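Local coordinates for protein PA0821 (Pseudomonas aeruginosa, PDB 7DRG) that probably acts as a type VI secretion immunity protein (antitoxin) that neutralises a putative VRR-NUC nuclease effector encoded in the PAAR2 cluster, at residues Asp192-Ala202 / Leu308-Leu319; Val269-Tyr277 / Pro289-Leu297. All coordinates share one frame; numbering follows the deposited sequence.

Contact 1: residues Asp192-Ala202 / Leu308-Leu319; sequences DNDEPSEAFMA and LHGGSHDGELRL
R318 and H309 of loop 308-319 each meet acidic side chains of helix 192-202. R318 NH1 forms salt bridges, weak as hydrogen bonds, with E195 OE1 at 2.8 Å and D192 OD1 at 3.1 Å, the E195 carboxylate turned 80° from the guanidinium plane. P196 CD lies over one face of that plane and G311 O over the other. E195 OE1 also accepts G310 N. H309 NE2 donates to E198 OE1 (2.7 Å, 164°) on the anti side of the carboxylate, while E195 CB sits over the imidazole face. H313 NE2 gives its N-H to the syn lone pair of D192 OD2 (2.7 Å).

A second shell sets these groups. L319 N donates to H309 ND1 at 3.0 Å, leaving NE2 as the donor. E316, bent at chi2 (-86°), holds R318 side-on, with NE and NH2 both reaching OE2, which also takes H313 N. Next along the helix, A199 CB packs on L317 CD2 and L319 CG.

The loop preceding helix 321-328 thus covers one side of helix 191-204, against which strand 182-186 and helix 4-13 also pack; W322 of the second subunit packs on L317 and L319.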
ATOM      1  N   ASP B 192       9.791  14.742  -4.305  1.00 28.14           N
ATOM      2  CA  ASP B 192      10.039  14.267  -2.948  1.00 29.51           C
ATOM      3  C   ASP B 192       8.735  14.103  -2.174  1.00 33.21           C
ATOM      4  O   ASP B 192       8.637  13.230  -1.303  1.00 33.35           O
ATOM      5  CB  ASP B 192      10.985  15.212  -2.207  1.00 27.72           C
ATOM      6  CG  ASP B 192      11.486  14.622  -0.905  1.00 39.69           C
ATOM      7  OD1 ASP B 192      12.192  13.589  -0.951  1.00 36.23           O
ATOM      8  OD2 ASP B 192      11.174  15.190   0.164  1.00 52.77           O
ATOM      9  N   ASN B 193       7.725  14.926  -2.479  1.00 27.55           N
ATOM     10  CA  ASN B 193       6.403  14.741  -1.887  1.00 28.73           C
ATOM     11  C   ASN B 193       5.730  13.471  -2.374  1.00 23.87           C
ATOM     12  O   ASN B 193       4.824  12.956  -1.707  1.00 22.85           O
ATOM     13  CB  ASN B 193       5.469  15.904  -2.234  1.00 35.68           C
ATOM     14  CG  ASN B 193       5.924  17.224  -1.661  1.00 40.23           C
ATOM     15  OD1 ASN B 193       6.713  17.272  -0.719  1.00 39.51           O
ATOM     16  ND2 ASN B 193       5.405  18.313  -2.220  1.00 34.66           N
ATOM     17  N   ASP B 194       6.140  12.966  -3.534  1.00 22.72           N
ATOM     18  CA  ASP B 194       5.348  11.993  -4.248  1.00 23.07           C
ATOM     19  C   ASP B 194       5.997  10.625  -4.367  1.00 17.82           C
ATOM     20  O   ASP B 194       5.303   9.674  -4.738  1.00 20.21           O
ATOM     21  CB  ASP B 194       4.999  12.558  -5.631  1.00 23.32           C
ATOM     22  CG  ASP B 194       4.182  13.833  -5.518  1.00 26.80           C
ATOM     23  OD1 ASP B 194       3.069  13.776  -4.953  1.00 27.07           O
ATOM     24  OD2 ASP B 194       4.671  14.906  -5.922  1.00 28.75           O
ATOM     25  N   GLU B 195       7.280  10.490  -4.037  1.00 21.53           N
ATOM     26  CA  GLU B 195       7.867   9.160  -3.899  1.00 19.22           C
ATOM     27  C   GLU B 195       7.064   8.241  -2.985  1.00 18.70           C
ATOM     28  O   GLU B 195       6.978   7.040  -3.291  1.00 19.48           O
ATOM     29  CB  GLU B 195       9.314   9.263  -3.397  1.00 21.02           C
ATOM     30  CG  GLU B 195      10.278   9.880  -4.404  1.00 24.43           C
ATOM     31  CD  GLU B 195      11.719   9.860  -3.929  1.00 28.38           C
ATOM     32  OE1 GLU B 195      11.944   9.769  -2.703  1.00 28.21           O
ATOM     33  OE2 GLU B 195      12.630   9.932  -4.785  1.00 33.72           O
ATOM     34  N   PRO B 196       6.465   8.703  -1.879  1.00 21.40           N
ATOM     35  CA  PRO B 196       5.653   7.773  -1.079  1.00 21.67           C
ATOM     36  C   PRO B 196       4.494   7.167  -1.847  1.00 22.00           C
ATOM     37  O   PRO B 196       4.141   6.005  -1.597  1.00 21.48           O
ATOM     38  CB  PRO B 196       5.172   8.647   0.087  1.00 20.59           C
ATOM     39  CG  PRO B 196       6.204   9.694   0.213  1.00 22.43           C
ATOM     40  CD  PRO B 196       6.648   9.993  -1.186  1.00 21.41           C
ATOM     41  N   SER B 197       3.877   7.925  -2.760  1.00 21.07           N
ATOM     42  CA  SER B 197       2.828   7.358  -3.604  1.00 18.67           C
ATOM     43  C   SER B 197       3.375   6.231  -4.466  1.00 20.47           C
ATOM     44  O   SER B 197       2.735   5.184  -4.613  1.00 20.60           O
ATOM     45  CB  SER B 197       2.211   8.446  -4.482  1.00 21.92           C
ATOM     46  OG  SER B 197       1.699   9.517  -3.703  1.00 24.26           O
ATOM     47  N   GLU B 198       4.562   6.433  -5.045  1.00 18.99           N
ATOM     48  CA  GLU B 198       5.197   5.385  -5.835  1.00 20.95           C
ATOM     49  C   GLU B 198       5.528   4.162  -4.979  1.00 22.98           C
ATOM     50  O   GLU B 198       5.332   3.019  -5.408  1.00 21.19           O
ATOM     51  CB  GLU B 198       6.451   5.952  -6.504  1.00 20.62           C
ATOM     52  CG  GLU B 198       7.203   4.963  -7.365  1.00 23.49           C
ATOM     53  CD  GLU B 198       8.404   5.599  -8.040  1.00 24.26           C
ATOM     54  OE1 GLU B 198       9.258   6.178  -7.340  1.00 25.64           O
ATOM     55  OE2 GLU B 198       8.486   5.532  -9.283  1.00 25.42           O
ATOM     56  N   ALA B 199       6.002   4.381  -3.749  1.00 22.09           N
ATOM     57  CA  ALA B 199       6.356   3.257  -2.885  1.00 22.97           C
ATOM     58  C   ALA B 199       5.124   2.441  -2.504  1.00 25.11           C
ATOM     59  O   ALA B 199       5.172   1.204  -2.465  1.00 25.25           O
ATOM     60  CB  ALA B 199       7.072   3.773  -1.636  1.00 22.55           C
ATOM     61  N   PHE B 200       4.010   3.121  -2.231  1.00 22.34           N
ATOM     62  CA  PHE B 200       2.766   2.435  -1.899  1.00 24.78           C
ATOM     63  C   PHE B 200       2.276   1.600  -3.074  1.00 25.38           C
ATOM     64  O   PHE B 200       1.859   0.448  -2.907  1.00 24.69           O
ATOM     65  CB  PHE B 200       1.732   3.482  -1.484  1.00 22.46           C
ATOM     66  CG  PHE B 200       0.333   2.963  -1.345  1.00 21.51           C
ATOM     67  CD1 PHE B 200       0.044   1.895  -0.514  1.00 31.14           C
ATOM     68  CD2 PHE B 200      -0.706   3.588  -2.012  1.00 28.29           C
ATOM     69  CE1 PHE B 200      -1.260   1.442  -0.367  1.00 27.75           C
ATOM     70  CE2 PHE B 200      -2.007   3.141  -1.875  1.00 29.45           C
ATOM     71  CZ  PHE B 200      -2.285   2.062  -1.055  1.00 30.05           C
HETATM   72  N   MSE B 201       2.350   2.157  -4.273  1.00 22.58           N
HETATM   73  CA  MSE B 201       1.947   1.450  -5.476  1.00 27.73           C
HETATM   74  C   MSE B 201       2.855   0.255  -5.780  1.00 22.81           C
HETATM   75  O   MSE B 201       2.376  -0.800  -6.203  1.00 26.05           O
HETATM   76  CB  MSE B 201       1.923   2.430  -6.645  1.00 25.72           C
HETATM   77  CG  MSE B 201       0.735   3.370  -6.618  1.00 25.57           C
HETATM   78 SE   MSE B 201      -0.924   2.349  -6.692  1.00 49.05          SE
HETATM   79  CE  MSE B 201      -1.904   3.265  -5.335  1.00 27.73           C
ATOM     80  N   ALA B 202       4.158   0.426  -5.549  1.00 25.68           N
ATOM     81  CA  ALA B 202       5.124  -0.623  -5.866  1.00 26.58           C
ATOM     82  C   ALA B 202       4.806  -1.912  -5.125  1.00 30.30           C
ATOM     83  O   ALA B 202       4.933  -3.007  -5.686  1.00 29.63           O
ATOM     84  CB  ALA B 202       6.535  -0.154  -5.519  1.00 31.52           C
ATOM     85  N   LEU B 308      16.088   3.430  -3.640  1.00 23.64           N
ATOM     86  CA  LEU B 308      15.315   3.921  -4.772  1.00 22.58           C
ATOM     87  C   LEU B 308      14.750   5.310  -4.526  1.00 23.57           C
ATOM     88  O   LEU B 308      14.513   6.054  -5.485  1.00 25.38           O
ATOM     89  CB  LEU B 308      14.169   2.953  -5.079  1.00 21.76           C
ATOM     90  CG  LEU B 308      14.619   1.650  -5.742  1.00 25.98           C
ATOM     91  CD1 LEU B 308      13.575   0.567  -5.569  1.00 26.04           C
ATOM     92  CD2 LEU B 308      14.907   1.900  -7.220  1.00 30.07           C
ATOM     93  N   HIS B 309      14.539   5.666  -3.260  1.00 22.46           N
ATOM     94  CA  HIS B 309      13.888   6.901  -2.852  1.00 21.25           C
ATOM     95  C   HIS B 309      14.777   7.660  -1.873  1.00 27.24           C
ATOM     96  O   HIS B 309      15.759   7.130  -1.352  1.00 27.07           O
ATOM     97  CB  HIS B 309      12.530   6.605  -2.193  1.00 20.57           C
ATOM     98  CG  HIS B 309      11.482   6.149  -3.157  1.00 21.26           C
ATOM     99  ND1 HIS B 309      10.412   5.364  -2.785  1.00 22.19           N
ATOM    100  CD2 HIS B 309      11.344   6.374  -4.485  1.00 19.88           C
ATOM    101  CE1 HIS B 309       9.656   5.128  -3.844  1.00 24.52           C
ATOM    102  NE2 HIS B 309      10.197   5.735  -4.887  1.00 20.45           N
ATOM    103  N   GLY B 310      14.417   8.913  -1.618  1.00 24.83           N
ATOM    104  CA  GLY B 310      15.031   9.672  -0.547  1.00 26.58           C
ATOM    105  C   GLY B 310      14.586   9.180   0.821  1.00 31.60           C
ATOM    106  O   GLY B 310      13.753   8.284   0.965  1.00 30.27           O
ATOM    107  N   GLY B 311      15.161   9.794   1.853  1.00 30.70           N
ATOM    108  CA  GLY B 311      14.830   9.409   3.215  1.00 32.74           C
ATOM    109  C   GLY B 311      13.453   9.890   3.639  1.00 33.60           C
ATOM    110  O   GLY B 311      12.919  10.872   3.126  1.00 33.18           O
ATOM    111  N   SER B 312      12.871   9.175   4.601  1.00 31.84           N
ATOM    112  CA  SER B 312      11.562   9.535   5.128  1.00 33.71           C
ATOM    113  C   SER B 312      11.676  10.707   6.095  1.00 38.43           C
ATOM    114  O   SER B 312      12.563  10.744   6.953  1.00 43.35           O
ATOM    115  CB  SER B 312      10.926   8.338   5.831  1.00 37.63           C
ATOM    116  OG  SER B 312       9.634   8.664   6.311  1.00 35.61           O
ATOM    117  N   HIS B 313      10.761  11.667   5.959  1.00 32.07           N
ATOM    118  CA  HIS B 313      10.800  12.879   6.773  1.00 39.86           C
ATOM    119  C   HIS B 313       9.950  12.764   8.033  1.00 43.08           C
ATOM    120  O   HIS B 313      10.416  13.087   9.132  1.00 45.83           O
ATOM    121  CB  HIS B 313      10.327  14.084   5.955  1.00 39.38           C
ATOM    122  CG  HIS B 313      11.143  14.346   4.730  1.00 48.96           C
ATOM    123  ND1 HIS B 313      12.513  14.493   4.769  1.00 52.91           N
ATOM    124  CD2 HIS B 313      10.784  14.499   3.434  1.00 52.27           C
ATOM    125  CE1 HIS B 313      12.964  14.720   3.548  1.00 53.06           C
ATOM    126  NE2 HIS B 313      11.935  14.728   2.719  1.00 50.85           N
ATOM    127  N   ASP B 314       8.700  12.334   7.883  1.00 33.74           N
ATOM    128  CA  ASP B 314       7.727  12.331   8.972  1.00 33.95           C
ATOM    129  C   ASP B 314       6.865  11.076   8.882  1.00 38.00           C
ATOM    130  O   ASP B 314       5.636  11.125   8.929  1.00 54.81           O
ATOM    131  CB  ASP B 314       6.871  13.600   8.938  1.00 38.79           C
ATOM    132  CG  ASP B 314       6.075  13.822  10.228  1.00 52.57           C
ATOM    133  OD1 ASP B 314       6.318  13.113  11.234  1.00 54.68           O
ATOM    134  OD2 ASP B 314       5.204  14.723  10.229  1.00 50.98           O
ATOM    135  N   GLY B 315       7.521   9.925   8.736  1.00 34.95           N
ATOM    136  CA  GLY B 315       6.847   8.648   8.770  1.00 32.99           C
ATOM    137  C   GLY B 315       6.316   8.152   7.444  1.00 35.20           C
ATOM    138  O   GLY B 315       5.664   7.102   7.413  1.00 38.70           O
ATOM    139  N   GLU B 316       6.568   8.861   6.348  1.00 39.38           N
ATOM    140  CA  GLU B 316       6.018   8.420   5.078  1.00 37.13           C
ATOM    141  C   GLU B 316       6.822   7.252   4.512  1.00 30.68           C
ATOM    142  O   GLU B 316       7.983   7.023   4.866  1.00 28.90           O
ATOM    143  CB  GLU B 316       5.979   9.570   4.075  1.00 33.68           C
ATOM    144  CG  GLU B 316       7.330   9.978   3.532  1.00 33.38           C
ATOM    145  CD  GLU B 316       8.065  10.986   4.393  1.00 40.98           C
ATOM    146  OE1 GLU B 316       7.585  11.333   5.498  1.00 38.79           O
ATOM    147  OE2 GLU B 316       9.140  11.438   3.950  1.00 38.10           O
ATOM    148  N   LEU B 317       6.174   6.510   3.615  1.00 26.37           N
ATOM    149  CA  LEU B 317       6.769   5.326   3.009  1.00 26.84           C
ATOM    150  C   LEU B 317       7.849   5.716   2.004  1.00 26.96           C
ATOM    151  O   LEU B 317       7.649   6.616   1.182  1.00 30.26           O
ATOM    152  CB  LEU B 317       5.678   4.513   2.316  1.00 37.12           C
ATOM    153  CG  LEU B 317       5.850   3.000   2.242  1.00 44.24           C
ATOM    154  CD1 LEU B 317       5.690   2.398   3.627  1.00 37.10           C
ATOM    155  CD2 LEU B 317       4.847   2.402   1.268  1.00 45.73           C
ATOM    156  N   ARG B 318       9.003   5.049   2.079  1.00 22.55           N
ATOM    157  CA  ARG B 318      10.092   5.264   1.129  1.00 24.15           C
ATOM    158  C   ARG B 318      10.806   3.945   0.884  1.00 26.15           C
ATOM    159  O   ARG B 318      11.108   3.217   1.832  1.00 26.80           O
ATOM    160  CB  ARG B 318      11.122   6.277   1.641  1.00 24.01           C
ATOM    161  CG  ARG B 318      10.572   7.616   2.082  1.00 25.86           C
ATOM    162  CD  ARG B 318      10.487   8.588   0.925  1.00 32.71           C
ATOM    163  NE  ARG B 318      10.079   9.907   1.397  1.00 31.48           N
ATOM    164  CZ  ARG B 318      10.151  11.019   0.678  1.00 33.19           C
ATOM    165  NH1 ARG B 318      10.632  10.986  -0.560  1.00 30.75           N
ATOM    166  NH2 ARG B 318       9.750  12.171   1.200  1.00 33.19           N
ATOM    167  N   LEU B 319      11.115   3.657  -0.381  1.00 21.47           N
ATOM    168  CA  LEU B 319      11.860   2.443  -0.710  1.00 23.00           C
ATOM    169  C   LEU B 319      13.347   2.730  -0.559  1.00 25.93           C
ATOM    170  O   LEU B 319      14.030   3.130  -1.504  1.00 25.28           O
ATOM    171  CB  LEU B 319      11.517   1.958  -2.112  1.00 24.58           C
ATOM    172  CG  LEU B 319      10.121   1.368  -2.275  1.00 26.21           C
ATOM    173  CD1 LEU B 319       9.891   1.066  -3.755  1.00 26.47           C
ATOM    174  CD2 LEU B 319       9.961   0.119  -1.435  1.00 32.41           C
TER
HETATM  175  O   HOH W   1      13.649  12.590   1.168  1.00 39.70           O
HETATM  176  O   HOH W   2      13.323   8.184  -6.863  1.00 31.24           O

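Contact 2: residues Val269-Tyr277 / Pro289-Leu297; sequences VIQAGAYPY and PYVLLNHAL
The Y290 side chain, near the start of helix 289-297, meets Y277 and A272 at the turn that ends strand 269-272. From CB the side chain runs with CG anti to the carbonyl carbon (chi1 -63°), which carries the ring out to the turn. CD1 touches A272 CB at 4.2 Å. CE1, one atom further, lies 3.8 Å from A272 O, which is at the ring edge, and also approaches Y277 CB. On the other side of the ring CE2 comes 3.6 Å from Y277 O, and CZ is 3.9 Å from Y277 CB, which covers a ring face. At the tip, Y290 OH accepts from Y277 N in an essentially straight bond (2.9 Å, 179°). It also donates to a water that in turn donates to Y277 O.

The Y277 ring directs its edge at the Y290 face in an offset edge-to-face pair, planes 71° apart. P289 CD lies over one face of Y277 and Y275 CE1 over the other, while Y277 OH bonds to E349. Further along the helix, L293 CD1 packs on I270 CD1 at 3.9 Å.

Strand and helix are therefore joined by apolar packing of I270 and A272 on one face of the helix and by one direct hydrogen bond at the turn. Y290 ties both backbone polar atoms of Y277 to the helix, directly and through solvent, whereas A272 O is buried without a hydrogen-bond partner, against carbon atoms of P289 and Y290.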
ATOM      1  N   VAL B 269      16.205  -6.655 -27.594  1.00 19.78           N
ATOM      2  CA  VAL B 269      15.062  -6.283 -26.766  1.00 19.79           C
ATOM      3  C   VAL B 269      14.132  -7.484 -26.684  1.00 20.20           C
ATOM      4  O   VAL B 269      13.772  -8.076 -27.711  1.00 22.06           O
ATOM      5  CB  VAL B 269      14.314  -5.055 -27.313  1.00 19.38           C
ATOM      6  CG1 VAL B 269      13.031  -4.809 -26.487  1.00 19.70           C
ATOM      7  CG2 VAL B 269      15.200  -3.834 -27.270  1.00 20.46           C
ATOM      8  N   ILE B 270      13.754  -7.845 -25.468  1.00 17.68           N
ATOM      9  CA  ILE B 270      12.820  -8.936 -25.210  1.00 20.14           C
ATOM     10  C   ILE B 270      11.468  -8.325 -24.880  1.00 22.90           C
ATOM     11  O   ILE B 270      11.382  -7.429 -24.036  1.00 21.42           O
ATOM     12  CB  ILE B 270      13.313  -9.828 -24.060  1.00 23.04           C
ATOM     13  CG1 ILE B 270      14.729 -10.328 -24.342  1.00 25.99           C
ATOM     14  CG2 ILE B 270      12.342 -10.993 -23.822  1.00 22.56           C
ATOM     15  CD1 ILE B 270      15.353 -11.083 -23.196  1.00 30.86           C
ATOM     16  N   GLN B 271      10.418  -8.797 -25.549  1.00 19.95           N
ATOM     17  CA  GLN B 271       9.049  -8.387 -25.260  1.00 21.30           C
ATOM     18  C   GLN B 271       8.376  -9.511 -24.483  1.00 22.69           C
ATOM     19  O   GLN B 271       8.260 -10.632 -24.987  1.00 21.64           O
ATOM     20  CB  GLN B 271       8.281  -8.076 -26.548  1.00 20.27           C
ATOM     21  CG  GLN B 271       6.791  -7.800 -26.318  1.00 21.83           C
ATOM     22  CD  GLN B 271       6.031  -7.515 -27.607  1.00 19.86           C
ATOM     23  OE1 GLN B 271       6.630  -7.227 -28.649  1.00 23.61           O
ATOM     24  NE2 GLN B 271       4.706  -7.577 -27.540  1.00 22.66           N
ATOM     25  N   ALA B 272       7.952  -9.218 -23.256  1.00 19.22           N
ATOM     26  CA  ALA B 272       7.359 -10.227 -22.377  1.00 19.95           C
ATOM     27  C   ALA B 272       5.846 -10.043 -22.369  1.00 21.36           C
ATOM     28  O   ALA B 272       5.298  -9.349 -21.517  1.00 22.69           O
ATOM     29  CB  ALA B 272       7.935 -10.119 -20.967  1.00 21.44           C
ATOM     30  N   GLY B 273       5.161 -10.705 -23.297  1.00 24.22           N
ATOM     31  CA  GLY B 273       3.714 -10.692 -23.312  1.00 26.16           C
ATOM     32  C   GLY B 273       3.134  -9.736 -24.343  1.00 24.25           C
ATOM     33  O   GLY B 273       3.823  -8.906 -24.941  1.00 22.58           O
ATOM     34  N   ALA B 274       1.811  -9.863 -24.521  1.00 24.93           N
ATOM     35  CA  ALA B 274       1.089  -9.153 -25.574  1.00 28.80           C
ATOM     36  C   ALA B 274       0.910  -7.678 -25.268  1.00 28.83           C
ATOM     37  O   ALA B 274       0.600  -6.899 -26.176  1.00 29.87           O
ATOM     38  CB  ALA B 274      -0.285  -9.801 -25.788  1.00 28.90           C
ATOM     39  N   TYR B 275       1.077  -7.287 -24.011  1.00 22.65           N
ATOM     40  CA  TYR B 275       0.948  -5.905 -23.573  1.00 25.77           C
ATOM     41  C   TYR B 275       1.655  -5.778 -22.234  1.00 23.72           C
ATOM     42  O   TYR B 275       1.949  -6.792 -21.592  1.00 23.46           O
ATOM     43  CB  TYR B 275      -0.531  -5.491 -23.448  1.00 23.91           C
ATOM     44  CG  TYR B 275      -1.443  -6.549 -22.863  1.00 28.69           C
ATOM     45  CD1 TYR B 275      -1.341  -6.937 -21.533  1.00 28.14           C
ATOM     46  CD2 TYR B 275      -2.422  -7.143 -23.645  1.00 32.56           C
ATOM     47  CE1 TYR B 275      -2.183  -7.904 -21.001  1.00 32.31           C
ATOM     48  CE2 TYR B 275      -3.265  -8.101 -23.128  1.00 31.85           C
ATOM     49  CZ  TYR B 275      -3.142  -8.478 -21.809  1.00 34.46           C
ATOM     50  OH  TYR B 275      -3.991  -9.438 -21.307  1.00 40.26           O
ATOM     51  N   PRO B 276       1.958  -4.559 -21.788  1.00 21.88           N
ATOM     52  CA  PRO B 276       2.562  -4.417 -20.458  1.00 18.57           C
ATOM     53  C   PRO B 276       1.591  -4.825 -19.361  1.00 22.23           C
ATOM     54  O   PRO B 276       0.375  -4.654 -19.482  1.00 23.32           O
ATOM     55  CB  PRO B 276       2.914  -2.925 -20.377  1.00 21.14           C
ATOM     56  CG  PRO B 276       2.009  -2.257 -21.360  1.00 22.52           C
ATOM     57  CD  PRO B 276       1.856  -3.265 -22.485  1.00 21.77           C
ATOM     58  N   TYR B 277       2.151  -5.366 -18.274  1.00 21.32           N
ATOM     59  CA  TYR B 277       1.379  -5.922 -17.163  1.00 22.56           C
ATOM     60  C   TYR B 277       1.620  -5.120 -15.894  1.00 23.51           C
ATOM     61  O   TYR B 277       2.771  -4.940 -15.478  1.00 26.10           O
ATOM     62  CB  TYR B 277       1.755  -7.382 -16.891  1.00 22.46           C
ATOM     63  CG  TYR B 277       1.180  -8.396 -17.852  1.00 23.26           C
ATOM     64  CD1 TYR B 277       1.708  -8.555 -19.125  1.00 24.93           C
ATOM     65  CD2 TYR B 277       0.132  -9.228 -17.468  1.00 30.04           C
ATOM     66  CE1 TYR B 277       1.185  -9.493 -20.002  1.00 28.49           C
ATOM     67  CE2 TYR B 277      -0.391 -10.169 -18.334  1.00 29.32           C
ATOM     68  CZ  TYR B 277       0.139 -10.295 -19.604  1.00 27.74           C
ATOM     69  OH  TYR B 277      -0.372 -11.231 -20.483  1.00 29.02           O
ATOM     70  N   PRO B 289       4.239 -13.478 -17.545  1.00 22.78           N
ATOM     71  CA  PRO B 289       5.371 -13.314 -18.470  1.00 22.38           C
ATOM     72  C   PRO B 289       6.590 -12.707 -17.791  1.00 23.78           C
ATOM     73  O   PRO B 289       7.725 -13.088 -18.103  1.00 23.72           O
ATOM     74  CB  PRO B 289       4.802 -12.412 -19.579  1.00 26.27           C
ATOM     75  CG  PRO B 289       3.315 -12.532 -19.456  1.00 26.35           C
ATOM     76  CD  PRO B 289       3.057 -12.718 -17.993  1.00 23.52           C
ATOM     77  N   TYR B 290       6.391 -11.792 -16.840  1.00 22.39           N
ATOM     78  CA  TYR B 290       7.537 -11.198 -16.156  1.00 23.99           C
ATOM     79  C   TYR B 290       8.205 -12.202 -15.226  1.00 22.41           C
ATOM     80  O   TYR B 290       9.428 -12.182 -15.064  1.00 23.71           O
ATOM     81  CB  TYR B 290       7.123  -9.968 -15.352  1.00 19.57           C
ATOM     82  CG  TYR B 290       6.565  -8.771 -16.110  1.00 19.84           C
ATOM     83  CD1 TYR B 290       6.123  -8.863 -17.427  1.00 21.05           C
ATOM     84  CD2 TYR B 290       6.485  -7.527 -15.477  1.00 21.33           C
ATOM     85  CE1 TYR B 290       5.601  -7.753 -18.089  1.00 17.20           C
ATOM     86  CE2 TYR B 290       5.973  -6.424 -16.126  1.00 19.58           C
ATOM     87  CZ  TYR B 290       5.534  -6.538 -17.429  1.00 19.81           C
ATOM     88  OH  TYR B 290       5.028  -5.423 -18.071  1.00 19.79           O
ATOM     89  N   VAL B 291       7.414 -13.063 -14.572  1.00 23.47           N
ATOM     90  CA  VAL B 291       7.991 -14.081 -13.696  1.00 24.62           C
ATOM     91  C   VAL B 291       8.930 -14.986 -14.483  1.00 23.54           C
ATOM     92  O   VAL B 291      10.040 -15.310 -14.038  1.00 24.62           O
ATOM     93  CB  VAL B 291       6.875 -14.895 -13.015  1.00 23.17           C
ATOM     94  CG1 VAL B 291       7.435 -16.194 -12.412  1.00 26.07           C
ATOM     95  CG2 VAL B 291       6.182 -14.062 -11.970  1.00 26.78           C
ATOM     96  N   LEU B 292       8.495 -15.412 -15.668  1.00 23.79           N
ATOM     97  CA  LEU B 292       9.317 -16.314 -16.462  1.00 25.34           C
ATOM     98  C   LEU B 292      10.583 -15.623 -16.964  1.00 24.50           C
ATOM     99  O   LEU B 292      11.671 -16.211 -16.938  1.00 26.95           O
ATOM    100  CB  LEU B 292       8.496 -16.875 -17.623  1.00 23.91           C
ATOM    101  CG  LEU B 292       7.363 -17.820 -17.214  1.00 32.04           C
ATOM    102  CD1 LEU B 292       6.516 -18.164 -18.425  1.00 36.66           C
ATOM    103  CD2 LEU B 292       7.910 -19.087 -16.552  1.00 30.85           C
ATOM    104  N   LEU B 293      10.473 -14.366 -17.404  1.00 22.53           N
ATOM    105  CA  LEU B 293      11.667 -13.671 -17.867  1.00 21.33           C
ATOM    106  C   LEU B 293      12.606 -13.353 -16.710  1.00 24.46           C
ATOM    107  O   LEU B 293      13.828 -13.486 -16.845  1.00 23.88           O
ATOM    108  CB  LEU B 293      11.280 -12.396 -18.609  1.00 22.39           C
ATOM    109  CG  LEU B 293      12.477 -11.623 -19.167  1.00 24.88           C
ATOM    110  CD1 LEU B 293      13.271 -12.465 -20.163  1.00 23.54           C
ATOM    111  CD2 LEU B 293      12.001 -10.360 -19.823  1.00 25.55           C
ATOM    112  N   ASN B 294      12.059 -12.920 -15.570  1.00 24.01           N
ATOM    113  CA  ASN B 294      12.900 -12.642 -14.412  1.00 23.36           C
ATOM    114  C   ASN B 294      13.653 -13.889 -13.971  1.00 25.35           C
ATOM    115  O   ASN B 294      14.817 -13.806 -13.563  1.00 28.14           O
ATOM    116  CB  ASN B 294      12.046 -12.081 -13.272  1.00 22.59           C
ATOM    117  CG  ASN B 294      12.826 -11.886 -11.980  1.00 26.16           C
ATOM    118  OD1 ASN B 294      13.471 -10.856 -11.776  1.00 26.96           O
ATOM    119  ND2 ASN B 294      12.744 -12.870 -11.086  1.00 23.46           N
ATOM    120  N   HIS B 295      13.005 -15.055 -14.051  1.00 26.56           N
ATOM    121  CA  HIS B 295      13.679 -16.301 -13.699  1.00 26.26           C
ATOM    122  C   HIS B 295      14.873 -16.560 -14.614  1.00 29.03           C
ATOM    123  O   HIS B 295      15.944 -16.969 -14.150  1.00 32.56           O
ATOM    124  CB  HIS B 295      12.683 -17.458 -13.758  1.00 30.00           C
ATOM    125  CG  HIS B 295      13.207 -18.736 -13.182  1.00 34.46           C
ATOM    126  ND1 HIS B 295      13.317 -18.950 -11.826  1.00 38.65           N
ATOM    127  CD2 HIS B 295      13.656 -19.865 -13.781  1.00 37.44           C
ATOM    128  CE1 HIS B 295      13.809 -20.157 -11.612  1.00 38.19           C
ATOM    129  NE2 HIS B 295      14.022 -20.734 -12.782  1.00 40.02           N
ATOM    130  N   ALA B 296      14.710 -16.306 -15.915  1.00 27.47           N
ATOM    131  CA  ALA B 296      15.792 -16.544 -16.868  1.00 27.22           C
ATOM    132  C   ALA B 296      16.951 -15.569 -16.692  1.00 30.63           C
ATOM    133  O   ALA B 296      18.098 -15.915 -17.000  1.00 31.43           O
ATOM    134  CB  ALA B 296      15.260 -16.455 -18.300  1.00 28.84           C
ATOM    135  N   LEU B 297      16.685 -14.355 -16.211  1.00 27.19           N
ATOM    136  CA  LEU B 297      17.693 -13.304 -16.172  1.00 28.98           C
ATOM    137  C   LEU B 297      18.189 -12.955 -14.776  1.00 29.15           C
ATOM    138  O   LEU B 297      19.083 -12.117 -14.654  1.00 28.36           O
ATOM    139  CB  LEU B 297      17.151 -12.034 -16.840  1.00 26.79           C
ATOM    140  CG  LEU B 297      16.802 -12.154 -18.323  1.00 27.02           C
ATOM    141  CD1 LEU B 297      16.377 -10.800 -18.881  1.00 23.91           C
ATOM    142  CD2 LEU B 297      17.981 -12.711 -19.109  1.00 27.30           C
TER
HETATM  143  O   HOH W   3       4.675  -3.122 -16.644  1.00 17.99           O

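The two contacts lie apart in space, their centres 27 Å apart and their nearest atoms about 10 Å apart, so neither touches the other. In sequence, contact 2 is nested within the stretch that contact 1 closes, and all four segments belong to the region that resembles type VI immunity proteins for VRR-NUC effectors. Their chemistry differs: contact 1 depends on a salt-bridge network and two histidine-carboxylate bonds, contact 2 largely on apolar and aromatic packing. Contact 1 also borders the second subunit, whereas contact 2 is covered within its own chain, by strands 233-237 and 259-264 and helix 338-348. No ligand or known catalytic site marks either contact, and both read as structural.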